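Local coordinates for protein glycosyl hydrolase, family 38 (Enterococcus faecalis, PDB 5KBP) that probably hydrolyses alpha-mannosidic linkages as a family 38 glycosyl hydrolase, a metal-binding enzyme thought to act on carbohydrates, at residues Val614-Arg619 / Ile669-Leu674; Pro323-Ala328 / Asp384-Gln389; Asn198-Glu203 / Met229-Asp234. One frame throughout, in Å; residues are numbered along the deposited sequence.

Contact 1. Residues Val614-Arg619 / Ile669-Leu674; sequences VAADER and IKDHRL
Two hydrogen bonds join Val614-Ala616 to Ile669-Asp671, where the two backbones run in nearly the same direction. The amide of Lys670 donates to Val614 O (N to O 3.0 Å, almost straight at 167°). The second bond pairs backbone with side chain: Ala616 N meets the anti lone pair of Asp671 OD2 at 3.3 Å. Asp671 has positive phi and psi (58° and 52°), a left-handed helical backbone conformation just before strand 672-679, and its CB points at the other segment. Midway between the two bonds, Ala615 CA approaches Lys670 O at 3.3 Å, a CA-H...O contact that is practically linear.

Apolar contact is thin. Ala615 CB lies 3.8 Å from Lys670 CB, beyond which the extended lysine chain leads away. On Ile669, CG2 is anti to the backbone N; it nears Val614 O and also rests over the centre of the His672 ring, 3.5 Å above its plane.

Asp617 and Arg619 pair within 614-619. Asp617 OD1 accepts from Arg619 N in a capping bond before helix 619-625, and OD2 forms a salt bridge with Arg619 NH1 (2.9 Å) while also accepting from Gln636 N.

In the large beta-sandwich region of the C-terminal half, 614-619 follows strand 601-613 of one antiparallel sheet, with Val614 bonded through its backbone to Thr640. Residues 669-674 leave strand 659-667 of that sheet and enter strand 672-679 of another, where His672 ND1 bonds Asp564 on strand 555-566.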
ATOM      1  N   VAL A 614      17.057  23.574 -13.086  1.00 49.92           N
ATOM      2  CA  VAL A 614      15.910  23.134 -12.295  1.00 44.11           C
ATOM      3  C   VAL A 614      15.207  21.966 -12.975  1.00 46.92           C
ATOM      4  O   VAL A 614      14.737  21.034 -12.310  1.00 46.42           O
ATOM      5  CB  VAL A 614      14.952  24.313 -12.049  1.00 46.35           C
ATOM      6  CG1 VAL A 614      13.738  23.862 -11.251  1.00 58.81           C
ATOM      7  CG2 VAL A 614      15.680  25.432 -11.326  1.00 46.41           C
ATOM      8  N   ALA A 615      15.132  21.993 -14.297  1.00 53.65           N
ATOM      9  CA  ALA A 615      14.506  20.937 -15.090  1.00 51.36           C
ATOM     10  C   ALA A 615      14.878  21.181 -16.547  1.00 44.52           C
ATOM     11  O   ALA A 615      15.783  21.970 -16.849  1.00 50.81           O
ATOM     12  CB  ALA A 615      12.989  20.914 -14.890  1.00 49.90           C
ATOM     13  N   ALA A 616      14.189  20.497 -17.454  1.00 43.96           N
ATOM     14  CA  ALA A 616      14.255  20.865 -18.857  1.00 47.25           C
ATOM     15  C   ALA A 616      13.347  22.064 -19.111  1.00 47.66           C
ATOM     16  O   ALA A 616      12.481  22.402 -18.300  1.00 49.83           O
ATOM     17  CB  ALA A 616      13.854  19.690 -19.747  1.00 39.12           C
ATOM     18  N   ASP A 617      13.556  22.721 -20.250  1.00 51.07           N
ATOM     19  CA  ASP A 617      12.760  23.896 -20.562  1.00 53.21           C
ATOM     20  C   ASP A 617      11.331  23.481 -20.912  1.00 52.14           C
ATOM     21  O   ASP A 617      10.988  22.297 -20.970  1.00 51.19           O
ATOM     22  CB  ASP A 617      13.408  24.705 -21.686  1.00 52.65           C
ATOM     23  CG  ASP A 617      13.777  23.857 -22.889  1.00 61.58           C
ATOM     24  OD1 ASP A 617      12.984  22.972 -23.272  1.00 71.69           O
ATOM     25  OD2 ASP A 617      14.868  24.081 -23.456  1.00 60.09           O
ATOM     26  N   GLU A 618      10.484  24.485 -21.151  1.00 56.01           N
ATOM     27  CA  GLU A 618       9.067  24.253 -21.408  1.00 59.80           C
ATOM     28  C   GLU A 618       8.813  23.419 -22.657  1.00 54.89           C
ATOM     29  O   GLU A 618       7.685  22.949 -22.847  1.00 54.83           O
ATOM     30  CB  GLU A 618       8.332  25.590 -21.531  1.00 70.66           C
ATOM     31  CG  GLU A 618       8.800  26.465 -22.690  1.00 77.34           C
ATOM     32  CD  GLU A 618      10.089  27.206 -22.389  1.00 88.88           C
ATOM     33  OE1 GLU A 618      10.496  27.240 -21.209  1.00 92.63           O
ATOM     34  OE2 GLU A 618      10.696  27.754 -23.333  1.00 91.34           O
ATOM     35  N   ARG A 619       9.822  23.220 -23.506  1.00 44.88           N
ATOM     36  CA  ARG A 619       9.623  22.457 -24.731  1.00 40.73           C
ATOM     37  C   ARG A 619       9.482  20.963 -24.477  1.00 46.14           C
ATOM     38  O   ARG A 619       8.975  20.250 -25.347  1.00 47.97           O
ATOM     39  CB  ARG A 619      10.779  22.717 -25.700  1.00 45.77           C
ATOM     40  CG  ARG A 619      10.870  24.161 -26.171  1.00 60.39           C
ATOM     41  CD  ARG A 619      12.279  24.718 -26.025  1.00 72.51           C
ATOM     42  NE  ARG A 619      13.211  24.158 -27.001  1.00 78.37           N
ATOM     43  CZ  ARG A 619      14.516  24.409 -27.013  1.00 82.79           C
ATOM     44  NH1 ARG A 619      15.048  25.209 -26.099  1.00 79.30           N
ATOM     45  NH2 ARG A 619      15.292  23.858 -27.938  1.00 90.54           N
ATOM     46  N   ILE A 669      15.649  18.556  -8.120  1.00 50.41           N
ATOM     47  CA  ILE A 669      15.958  18.793  -9.522  1.00 48.61           C
ATOM     48  C   ILE A 669      15.223  17.755 -10.357  1.00 43.98           C
ATOM     49  O   ILE A 669      15.099  16.593  -9.950  1.00 52.61           O
ATOM     50  CB  ILE A 669      17.480  18.732  -9.777  1.00 46.13           C
ATOM     51  CG1 ILE A 669      18.206  19.768  -8.916  1.00 47.75           C
ATOM     52  CG2 ILE A 669      17.801  18.943 -11.246  1.00 35.51           C
ATOM     53  CD1 ILE A 669      17.757  21.194  -9.161  1.00 47.98           C
ATOM     54  N   LYS A 670      14.732  18.174 -11.520  1.00 36.99           N
ATOM     55  CA  LYS A 670      13.983  17.306 -12.413  1.00 40.17           C
ATOM     56  C   LYS A 670      14.721  17.136 -13.736  1.00 37.68           C
ATOM     57  O   LYS A 670      15.573  17.948 -14.107  1.00 47.20           O
ATOM     58  CB  LYS A 670      12.578  17.864 -12.674  1.00 41.50           C
ATOM     59  CG  LYS A 670      11.736  18.019 -11.421  1.00 44.48           C
ATOM     60  CD  LYS A 670      10.408  18.693 -11.727  1.00 43.28           C
ATOM     61  CE  LYS A 670       9.588  18.908 -10.463  1.00 49.80           C
ATOM     62  NZ  LYS A 670       8.313  19.632 -10.733  1.00 58.68           N
ATOM     63  N   ASP A 671      14.381  16.052 -14.437  1.00 38.64           N
ATOM     64  CA  ASP A 671      14.859  15.793 -15.797  1.00 44.43           C
ATOM     65  C   ASP A 671      16.386  15.744 -15.865  1.00 49.37           C
ATOM     66  O   ASP A 671      17.017  16.415 -16.683  1.00 45.83           O
ATOM     67  CB  ASP A 671      14.306  16.835 -16.775  1.00 48.31           C
ATOM     68  CG  ASP A 671      12.790  16.856 -16.808  1.00 59.86           C
ATOM     69  OD1 ASP A 671      12.177  15.769 -16.837  1.00 62.54           O
ATOM     70  OD2 ASP A 671      12.212  17.963 -16.802  1.00 66.61           O
ATOM     71  N   HIS A 672      16.985  14.928 -15.000  1.00 51.74           N
ATOM     72  CA  HIS A 672      18.438  14.840 -14.946  1.00 53.70           C
ATOM     73  C   HIS A 672      18.853  13.469 -14.433  1.00 47.16           C
ATOM     74  O   HIS A 672      18.035  12.686 -13.946  1.00 42.87           O
ATOM     75  CB  HIS A 672      19.032  15.941 -14.063  1.00 49.96           C
ATOM     76  CG  HIS A 672      18.807  15.722 -12.600  1.00 51.13           C
ATOM     77  ND1 HIS A 672      19.835  15.727 -11.680  1.00 50.66           N
ATOM     78  CD2 HIS A 672      17.674  15.488 -11.898  1.00 48.69           C
ATOM     79  CE1 HIS A 672      19.343  15.504 -10.474  1.00 44.70           C
ATOM     80  NE2 HIS A 672      18.035  15.356 -10.579  1.00 46.82           N
ATOM     81  N   ARG A 673      20.152  13.193 -14.547  1.00 41.76           N
ATOM     82  CA  ARG A 673      20.747  11.954 -14.066  1.00 40.88           C
ATOM     83  C   ARG A 673      22.066  12.280 -13.385  1.00 48.71           C
ATOM     84  O   ARG A 673      22.910  12.970 -13.965  1.00 49.87           O
ATOM     85  CB  ARG A 673      20.976  10.962 -15.212  1.00 39.09           C
ATOM     86  CG  ARG A 673      21.636   9.659 -14.780  1.00 45.20           C
ATOM     87  CD  ARG A 673      22.224   8.913 -15.964  1.00 42.96           C
ATOM     88  NE  ARG A 673      23.248   9.704 -16.636  1.00 54.50           N
ATOM     89  CZ  ARG A 673      23.911   9.309 -17.719  1.00 58.10           C
ATOM     90  NH1 ARG A 673      24.828  10.100 -18.261  1.00 53.76           N
ATOM     91  NH2 ARG A 673      23.658   8.126 -18.260  1.00 51.63           N
ATOM     92  N   LEU A 674      22.240  11.788 -12.160  1.00 47.91           N
ATOM     93  CA  LEU A 674      23.451  12.010 -11.380  1.00 44.32           C
ATOM     94  C   LEU A 674      24.213  10.700 -11.241  1.00 45.12           C
ATOM     95  O   LEU A 674      23.635   9.678 -10.856  1.00 38.74           O
ATOM     96  CB  LEU A 674      23.118  12.572  -9.998  1.00 39.79           C
ATOM     97  CG  LEU A 674      24.315  12.808  -9.074  1.00 47.22           C
ATOM     98  CD1 LEU A 674      25.169  13.965  -9.577  1.00 43.27           C
ATOM     99  CD2 LEU A 674      23.850  13.051  -7.648  1.00 45.19           C
TER

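Contact 2. Residues Pro323-Ala328 / Asp384-Gln389; sequences PLAAMA and DEATRQ. With SO4 (sulfate ion), chain G.
Leu324 is the first residue of 323-328 to meet the other helix: its CB touches Ala386 CB at 3.8 Å, and its O lies 3.4 Å from that same methyl. Farther out, CD1 reaches Thr387 OG1 at 3.5 Å, the two side chains lying side by side and pointing the same way. At Ala325 the backbone N comes within 3.5 Å of Ala386 CB, so the methyl is pressed against the Leu324-Ala325 peptide. Small residues suit helices this close: the axes of the two short segments approach to 8.3 Å and cross at 40°, their N-to-C directions roughly agreeing. The segments belong to helices 304-332 and 362-393 of the helical middle domain of the family 38 enzymes. One turn on from Leu324, Ala328 CB packs on Ala386 CB at 3.7 Å and also meets Gln389 OE1. The other branch of that amide, NE2, donates to O4 of a sulfate ion (3.2 Å), probably from the crystallisation liquor. Arg388 NH1 gives a bond to sulfate O2 (3.0 Å) while NH1 and NH2 together grip the Glu385 carboxylate end-on. Both Glu385 oxygens are met from above the carboxylate plane, and OE2 has a further salt bridge to Lys478 NZ.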
ATOM      1  N   PRO A 323      18.666 -17.523   7.357  1.00 40.56           N
ATOM      2  CA  PRO A 323      19.770 -18.183   8.080  1.00 40.64           C
ATOM      3  C   PRO A 323      19.561 -18.228   9.584  1.00 46.39           C
ATOM      4  O   PRO A 323      19.883 -19.240  10.222  1.00 51.94           O
ATOM      5  CB  PRO A 323      20.993 -17.336   7.699  1.00 40.97           C
ATOM      6  CG  PRO A 323      20.619 -16.688   6.412  1.00 45.64           C
ATOM      7  CD  PRO A 323      19.157 -16.400   6.536  1.00 38.65           C
ATOM      8  N   LEU A 324      19.028 -17.155  10.172  1.00 43.99           N
ATOM      9  CA  LEU A 324      18.758 -17.160  11.607  1.00 41.70           C
ATOM     10  C   LEU A 324      17.659 -18.155  11.958  1.00 45.01           C
ATOM     11  O   LEU A 324      17.761 -18.874  12.960  1.00 45.32           O
ATOM     12  CB  LEU A 324      18.383 -15.755  12.077  1.00 43.42           C
ATOM     13  CG  LEU A 324      19.522 -14.738  12.169  1.00 46.51           C
ATOM     14  CD1 LEU A 324      18.975 -13.346  12.454  1.00 38.46           C
ATOM     15  CD2 LEU A 324      20.525 -15.151  13.232  1.00 44.02           C
ATOM     16  N   ALA A 325      16.601 -18.215  11.144  1.00 43.89           N
ATOM     17  CA  ALA A 325      15.534 -19.176  11.395  1.00 45.72           C
ATOM     18  C   ALA A 325      16.003 -20.607  11.169  1.00 44.91           C
ATOM     19  O   ALA A 325      15.528 -21.525  11.848  1.00 39.69           O
ATOM     20  CB  ALA A 325      14.325 -18.866  10.513  1.00 42.77           C
ATOM     21  N   ALA A 326      16.925 -20.817  10.225  1.00 46.58           N
ATOM     22  CA  ALA A 326      17.463 -22.155  10.009  1.00 39.96           C
ATOM     23  C   ALA A 326      18.268 -22.623  11.216  1.00 46.56           C
ATOM     24  O   ALA A 326      18.232 -23.805  11.575  1.00 54.25           O
ATOM     25  CB  ALA A 326      18.321 -22.182   8.745  1.00 38.84           C
ATOM     26  N   MET A 327      18.999 -21.707  11.857  1.00 47.51           N
ATOM     27  CA  MET A 327      19.723 -22.061  13.073  1.00 48.87           C
ATOM     28  C   MET A 327      18.774 -22.212  14.255  1.00 47.81           C
ATOM     29  O   MET A 327      18.959 -23.099  15.097  1.00 53.27           O
ATOM     30  CB  MET A 327      20.790 -21.010  13.381  1.00 49.83           C
ATOM     31  CG  MET A 327      21.860 -20.859  12.315  1.00 51.70           C
ATOM     32  SD  MET A 327      23.081 -19.609  12.760  1.00 67.16           S
ATOM     33  CE  MET A 327      24.085 -19.570  11.278  1.00 71.65           C
ATOM     34  N   ALA A 328      17.748 -21.360  14.332  1.00 42.81           N
ATOM     35  CA  ALA A 328      16.802 -21.422  15.441  1.00 51.61           C
ATOM     36  C   ALA A 328      15.990 -22.710  15.440  1.00 58.95           C
ATOM     37  O   ALA A 328      15.395 -23.055  16.467  1.00 64.70           O
ATOM     38  CB  ALA A 328      15.863 -20.216  15.399  1.00 50.32           C
ATOM     39  N   ASP A 384      13.749 -11.446  14.257  1.00 43.18           N
ATOM     40  CA  ASP A 384      13.757 -11.179  15.692  1.00 44.50           C
ATOM     41  C   ASP A 384      13.249 -12.373  16.490  1.00 48.04           C
ATOM     42  O   ASP A 384      13.664 -12.568  17.638  1.00 57.03           O
ATOM     43  CB  ASP A 384      12.921  -9.939  16.004  1.00 51.19           C
ATOM     44  CG  ASP A 384      13.479  -8.687  15.360  1.00 74.65           C
ATOM     45  OD1 ASP A 384      14.698  -8.650  15.092  1.00 79.83           O
ATOM     46  OD2 ASP A 384      12.701  -7.740  15.121  1.00 83.00           O
ATOM     47  N   GLU A 385      12.354 -13.176  15.910  1.00 43.09           N
ATOM     48  CA  GLU A 385      11.907 -14.391  16.582  1.00 42.37           C
ATOM     49  C   GLU A 385      13.037 -15.406  16.680  1.00 47.87           C
ATOM     50  O   GLU A 385      13.292 -15.966  17.752  1.00 49.60           O
ATOM     51  CB  GLU A 385      10.709 -14.992  15.847  1.00 48.32           C
ATOM     52  CG  GLU A 385       9.437 -14.172  15.945  1.00 64.34           C
ATOM     53  CD  GLU A 385       9.010 -13.933  17.376  1.00 72.07           C
ATOM     54  OE1 GLU A 385       9.271 -12.829  17.898  1.00 76.40           O
ATOM     55  OE2 GLU A 385       8.427 -14.856  17.982  1.00 79.60           O
ATOM     56  N   ALA A 386      13.726 -15.655  15.564  1.00 45.55           N
ATOM     57  CA  ALA A 386      14.863 -16.571  15.577  1.00 49.92           C
ATOM     58  C   ALA A 386      15.988 -16.041  16.455  1.00 48.26           C
ATOM     59  O   ALA A 386      16.667 -16.813  17.143  1.00 50.53           O
ATOM     60  CB  ALA A 386      15.362 -16.802  14.152  1.00 45.64           C
ATOM     61  N   THR A 387      16.204 -14.725  16.438  1.00 49.28           N
ATOM     62  CA  THR A 387      17.259 -14.128  17.249  1.00 48.32           C
ATOM     63  C   THR A 387      16.986 -14.320  18.737  1.00 53.96           C
ATOM     64  O   THR A 387      17.884 -14.686  19.504  1.00 58.76           O
ATOM     65  CB  THR A 387      17.396 -12.644  16.901  1.00 43.02           C
ATOM     66  OG1 THR A 387      18.222 -12.498  15.739  1.00 45.46           O
ATOM     67  CG2 THR A 387      18.002 -11.873  18.045  1.00 40.93           C
ATOM     68  N   ARG A 388      15.741 -14.087  19.164  1.00 52.51           N
ATOM     69  CA  ARG A 388      15.403 -14.277  20.572  1.00 52.41           C
ATOM     70  C   ARG A 388      15.508 -15.744  20.969  1.00 57.85           C
ATOM     71  O   ARG A 388      15.959 -16.066  22.074  1.00 63.78           O
ATOM     72  CB  ARG A 388      13.998 -13.746  20.855  1.00 54.61           C
ATOM     73  CG  ARG A 388      13.600 -13.834  22.321  1.00 60.01           C
ATOM     74  CD  ARG A 388      12.104 -13.655  22.526  1.00 59.79           C
ATOM     75  NE  ARG A 388      11.335 -14.772  21.983  1.00 58.28           N
ATOM     76  CZ  ARG A 388      10.651 -14.722  20.846  1.00 69.28           C
ATOM     77  NH1 ARG A 388       9.980 -15.784  20.424  1.00 73.00           N
ATOM     78  NH2 ARG A 388      10.632 -13.604  20.132  1.00 66.74           N
ATOM     79  N   GLN A 389      15.102 -16.648  20.075  1.00 52.38           N
ATOM     80  CA  GLN A 389      15.135 -18.074  20.387  1.00 57.06           C
ATOM     81  C   GLN A 389      16.565 -18.587  20.505  1.00 53.26           C
ATOM     82  O   GLN A 389      16.859 -19.429  21.360  1.00 54.85           O
ATOM     83  CB  GLN A 389      14.361 -18.855  19.325  1.00 53.95           C
ATOM     84  CG  GLN A 389      12.851 -18.650  19.386  1.00 59.30           C
ATOM     85  CD  GLN A 389      12.165 -18.900  18.056  1.00 58.12           C
ATOM     86  OE1 GLN A 389      12.815 -19.212  17.058  1.00 58.83           O
ATOM     87  NE2 GLN A 389      10.846 -18.758  18.035  1.00 52.57           N
TER
HETATM   88  S   SO4 G 905       9.472 -19.071  21.948  0.80 95.38           S
HETATM   89  O1  SO4 G 905       8.443 -18.860  22.962  0.80 89.45           O
HETATM   90  O2  SO4 G 905      10.588 -18.163  22.192  0.80 91.96           O
HETATM   91  O3  SO4 G 905       9.943 -20.451  22.013  0.80 94.12           O
HETATM   92  O4  SO4 G 905       8.912 -18.810  20.625  0.80101.07           O

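Contact 3. Residues Asn198-Glu203 / Met229-Asp234; sequences NEIPSE and MMNGVD
Asn198 lies across Gly232 and Val233 just beyond strand 226-231, a parallel strand that pairs with strand 7-13 in the alpha/beta N-terminal domain. The strand ends in an inverse gamma turn centred on Asn231, whose Gly232 N to Met230 O bond is weak. From the backbone of Asn198 outward, CB comes first, 3.7 Å from Gly232 O. CG, anti to the backbone N (chi1 -171°), stands equally far from Gly232 O and from Val233 CG1, at 3.9 Å. The amide then splits its contacts: OD1 faces Gly232 CA at 3.5 Å, while ND2 runs up against Val233 CG1 at 3.4 Å, the two side chains crossing at about a right angle. CG1 of Val233 occupies the crowded position between its own N and carbonyl carbon. No hydrogen bond spans the contact; Asn198 N is near Met230 O, but the angle is poor.

Hydrogen bonds to residues outside the two segments hold Asn231. Its OD1 bonds Ser13 OG, and ND2 donates to Gly197 O and to Gln239 OE1, which also accepts from Ile200 N. Phe481 of the second subunit packs on Val233. The side chain of Ile200 is about 9 Å from that of Phe253, a residue seen to bind calcium in this protein, though no calcium is bound to this chain. Ile200 crosses Asn231 at about a right angle, its CG1 4.1 Å from ND2.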
ATOM      1  N   ASN A 198      -2.407 -12.893 -33.273  1.00 60.64           N
ATOM      2  CA  ASN A 198      -3.439 -12.178 -32.534  1.00 57.44           C
ATOM      3  C   ASN A 198      -4.601 -11.823 -33.454  1.00 53.35           C
ATOM      4  O   ASN A 198      -4.397 -11.342 -34.574  1.00 53.77           O
ATOM      5  CB  ASN A 198      -2.860 -10.916 -31.898  1.00 53.52           C
ATOM      6  CG  ASN A 198      -3.827 -10.254 -30.937  1.00 62.91           C
ATOM      7  OD1 ASN A 198      -4.552 -10.926 -30.206  1.00 72.05           O
ATOM      8  ND2 ASN A 198      -3.852  -8.925 -30.942  1.00 59.26           N
ATOM      9  N   GLU A 199      -5.823 -12.068 -32.973  1.00 48.18           N
ATOM     10  CA  GLU A 199      -7.061 -11.728 -33.677  1.00 48.53           C
ATOM     11  C   GLU A 199      -7.081 -12.342 -35.082  1.00 52.29           C
ATOM     12  O   GLU A 199      -6.942 -11.664 -36.102  1.00 59.13           O
ATOM     13  CB  GLU A 199      -7.257 -10.208 -33.732  1.00 48.24           C
ATOM     14  CG  GLU A 199      -7.195  -9.535 -32.371  1.00 64.37           C
ATOM     15  CD  GLU A 199      -7.743  -8.122 -32.389  1.00 74.79           C
ATOM     16  OE1 GLU A 199      -8.745  -7.882 -33.097  1.00 82.55           O
ATOM     17  OE2 GLU A 199      -7.173  -7.252 -31.700  1.00 78.56           O
ATOM     18  N   ILE A 200      -7.262 -13.658 -35.099  1.00 54.45           N
ATOM     19  CA  ILE A 200      -7.358 -14.409 -36.348  1.00 52.13           C
ATOM     20  C   ILE A 200      -8.720 -14.137 -36.977  1.00 59.95           C
ATOM     21  O   ILE A 200      -9.754 -14.356 -36.330  1.00 59.07           O
ATOM     22  CB  ILE A 200      -7.143 -15.911 -36.111  1.00 48.95           C
ATOM     23  CG1 ILE A 200      -5.745 -16.167 -35.538  1.00 42.08           C
ATOM     24  CG2 ILE A 200      -7.351 -16.685 -37.403  1.00 40.14           C
ATOM     25  CD1 ILE A 200      -5.494 -17.610 -35.166  1.00 42.55           C
ATOM     26  N   PRO A 201      -8.768 -13.653 -38.218  1.00 54.92           N
ATOM     27  CA  PRO A 201     -10.062 -13.354 -38.842  1.00 50.60           C
ATOM     28  C   PRO A 201     -10.911 -14.605 -39.023  1.00 52.90           C
ATOM     29  O   PRO A 201     -10.423 -15.658 -39.439  1.00 49.39           O
ATOM     30  CB  PRO A 201      -9.672 -12.748 -40.195  1.00 45.25           C
ATOM     31  CG  PRO A 201      -8.283 -12.242 -39.999  1.00 45.88           C
ATOM     32  CD  PRO A 201      -7.638 -13.202 -39.044  1.00 49.16           C
ATOM     33  N   SER A 202     -12.197 -14.475 -38.702  1.00 53.02           N
ATOM     34  CA  SER A 202     -13.180 -15.524 -38.928  1.00 52.88           C
ATOM     35  C   SER A 202     -14.051 -15.243 -40.149  1.00 55.32           C
ATOM     36  O   SER A 202     -15.159 -15.777 -40.250  1.00 63.40           O
ATOM     37  CB  SER A 202     -14.051 -15.713 -37.686  1.00 59.61           C
ATOM     38  OG  SER A 202     -14.775 -14.534 -37.385  1.00 73.23           O
ATOM     39  N   GLU A 203     -13.576 -14.404 -41.066  1.00 54.23           N
ATOM     40  CA  GLU A 203     -14.256 -14.131 -42.321  1.00 56.77           C
ATOM     41  C   GLU A 203     -13.323 -14.459 -43.479  1.00 59.03           C
ATOM     42  O   GLU A 203     -12.102 -14.312 -43.372  1.00 59.64           O
ATOM     43  CB  GLU A 203     -14.716 -12.672 -42.404  1.00 57.56           C
ATOM     44  CG  GLU A 203     -15.795 -12.307 -41.394  1.00 64.59           C
ATOM     45  CD  GLU A 203     -17.001 -13.226 -41.469  1.00 80.06           C
ATOM     46  OE1 GLU A 203     -17.407 -13.771 -40.421  1.00 85.00           O
ATOM     47  OE2 GLU A 203     -17.543 -13.407 -42.580  1.00 88.05           O
ATOM     48  N   MET A 229       1.900 -20.009 -33.933  1.00 41.83           N
ATOM     49  CA  MET A 229       1.127 -18.775 -33.999  1.00 44.33           C
ATOM     50  C   MET A 229       0.655 -18.433 -32.592  1.00 44.51           C
ATOM     51  O   MET A 229      -0.119 -19.188 -31.993  1.00 40.14           O
ATOM     52  CB  MET A 229      -0.066 -18.914 -34.945  1.00 49.15           C
ATOM     53  CG  MET A 229       0.298 -19.252 -36.381  1.00 48.87           C
ATOM     54  SD  MET A 229       1.301 -17.991 -37.184  1.00 51.85           S
ATOM     55  CE  MET A 229       0.234 -16.561 -37.032  1.00 51.82           C
ATOM     56  N   MET A 230       1.122 -17.304 -32.067  1.00 38.49           N
ATOM     57  CA  MET A 230       0.780 -16.874 -30.716  1.00 32.37           C
ATOM     58  C   MET A 230      -0.490 -16.031 -30.774  1.00 36.82           C
ATOM     59  O   MET A 230      -0.461 -14.874 -31.208  1.00 34.90           O
ATOM     60  CB  MET A 230       1.939 -16.104 -30.091  1.00 40.05           C
ATOM     61  CG  MET A 230       3.183 -16.953 -29.880  1.00 44.84           C
ATOM     62  SD  MET A 230       2.882 -18.353 -28.781  1.00 56.73           S
ATOM     63  CE  MET A 230       2.420 -17.495 -27.279  1.00 43.37           C
ATOM     64  N   ASN A 231      -1.603 -16.612 -30.326  1.00 38.25           N
ATOM     65  CA  ASN A 231      -2.921 -15.985 -30.431  1.00 35.68           C
ATOM     66  C   ASN A 231      -3.180 -15.157 -29.173  1.00 42.92           C
ATOM     67  O   ASN A 231      -3.885 -15.566 -28.246  1.00 48.02           O
ATOM     68  CB  ASN A 231      -3.988 -17.049 -30.660  1.00 38.35           C
ATOM     69  CG  ASN A 231      -5.394 -16.492 -30.620  1.00 43.03           C
ATOM     70  OD1 ASN A 231      -6.215 -16.919 -29.811  1.00 45.64           O
ATOM     71  ND2 ASN A 231      -5.679 -15.532 -31.491  1.00 42.72           N
ATOM     72  N   GLY A 232      -2.594 -13.967 -29.151  1.00 49.23           N
ATOM     73  CA  GLY A 232      -2.756 -13.072 -28.023  1.00 42.30           C
ATOM     74  C   GLY A 232      -1.728 -11.963 -28.064  1.00 51.57           C
ATOM     75  O   GLY A 232      -0.876 -11.903 -28.955  1.00 48.35           O
ATOM     76  N   VAL A 233      -1.826 -11.082 -27.066  1.00 53.37           N
ATOM     77  CA  VAL A 233      -0.943  -9.926 -26.944  1.00 59.28           C
ATOM     78  C   VAL A 233      -1.159  -9.303 -25.564  1.00 61.39           C
ATOM     79  O   VAL A 233      -1.879  -9.864 -24.730  1.00 62.44           O
ATOM     80  CB  VAL A 233      -1.186  -8.920 -28.091  1.00 52.91           C
ATOM     81  CG1 VAL A 233      -2.488  -8.166 -27.892  1.00 46.89           C
ATOM     82  CG2 VAL A 233       0.002  -7.969 -28.278  1.00 47.61           C
ATOM     83  N   ASP A 234      -0.530  -8.155 -25.311  1.00 60.78           N
ATOM     84  CA  ASP A 234      -0.598  -7.509 -24.005  1.00 62.30           C
ATOM     85  C   ASP A 234      -2.032  -7.143 -23.647  1.00 58.34           C
ATOM     86  O   ASP A 234      -2.670  -6.344 -24.340  1.00 57.94           O
ATOM     87  CB  ASP A 234       0.285  -6.261 -24.001  1.00 58.82           C
ATOM     88  CG  ASP A 234       1.739  -6.572 -24.302  1.00 69.47           C
ATOM     89  OD1 ASP A 234       2.090  -6.684 -25.496  1.00 75.72           O
ATOM     90  OD2 ASP A 234       2.531  -6.701 -23.345  1.00 79.01           O
TER

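How the contacts relate
Contacts 2 and 3 are largely buried, whereas contact 1 is only partly so, with an exposed lysine among its touching residues. No secondary-structure element is shared: contact 1 belongs to the C-terminal beta sheets, contact 2 joins two long helices of the middle domain, and contact 3 lies at the end of a parallel strand in the N-terminal domain. The chemistry differs accordingly. Hydrogen bonds cross contact 1 alone; contact 2 relies on alanine and leucine packing with charged groups at its margin, and contact 3 on van der Waals contact around an amide. Their centres are 42 to 52 Å apart, and none touches another.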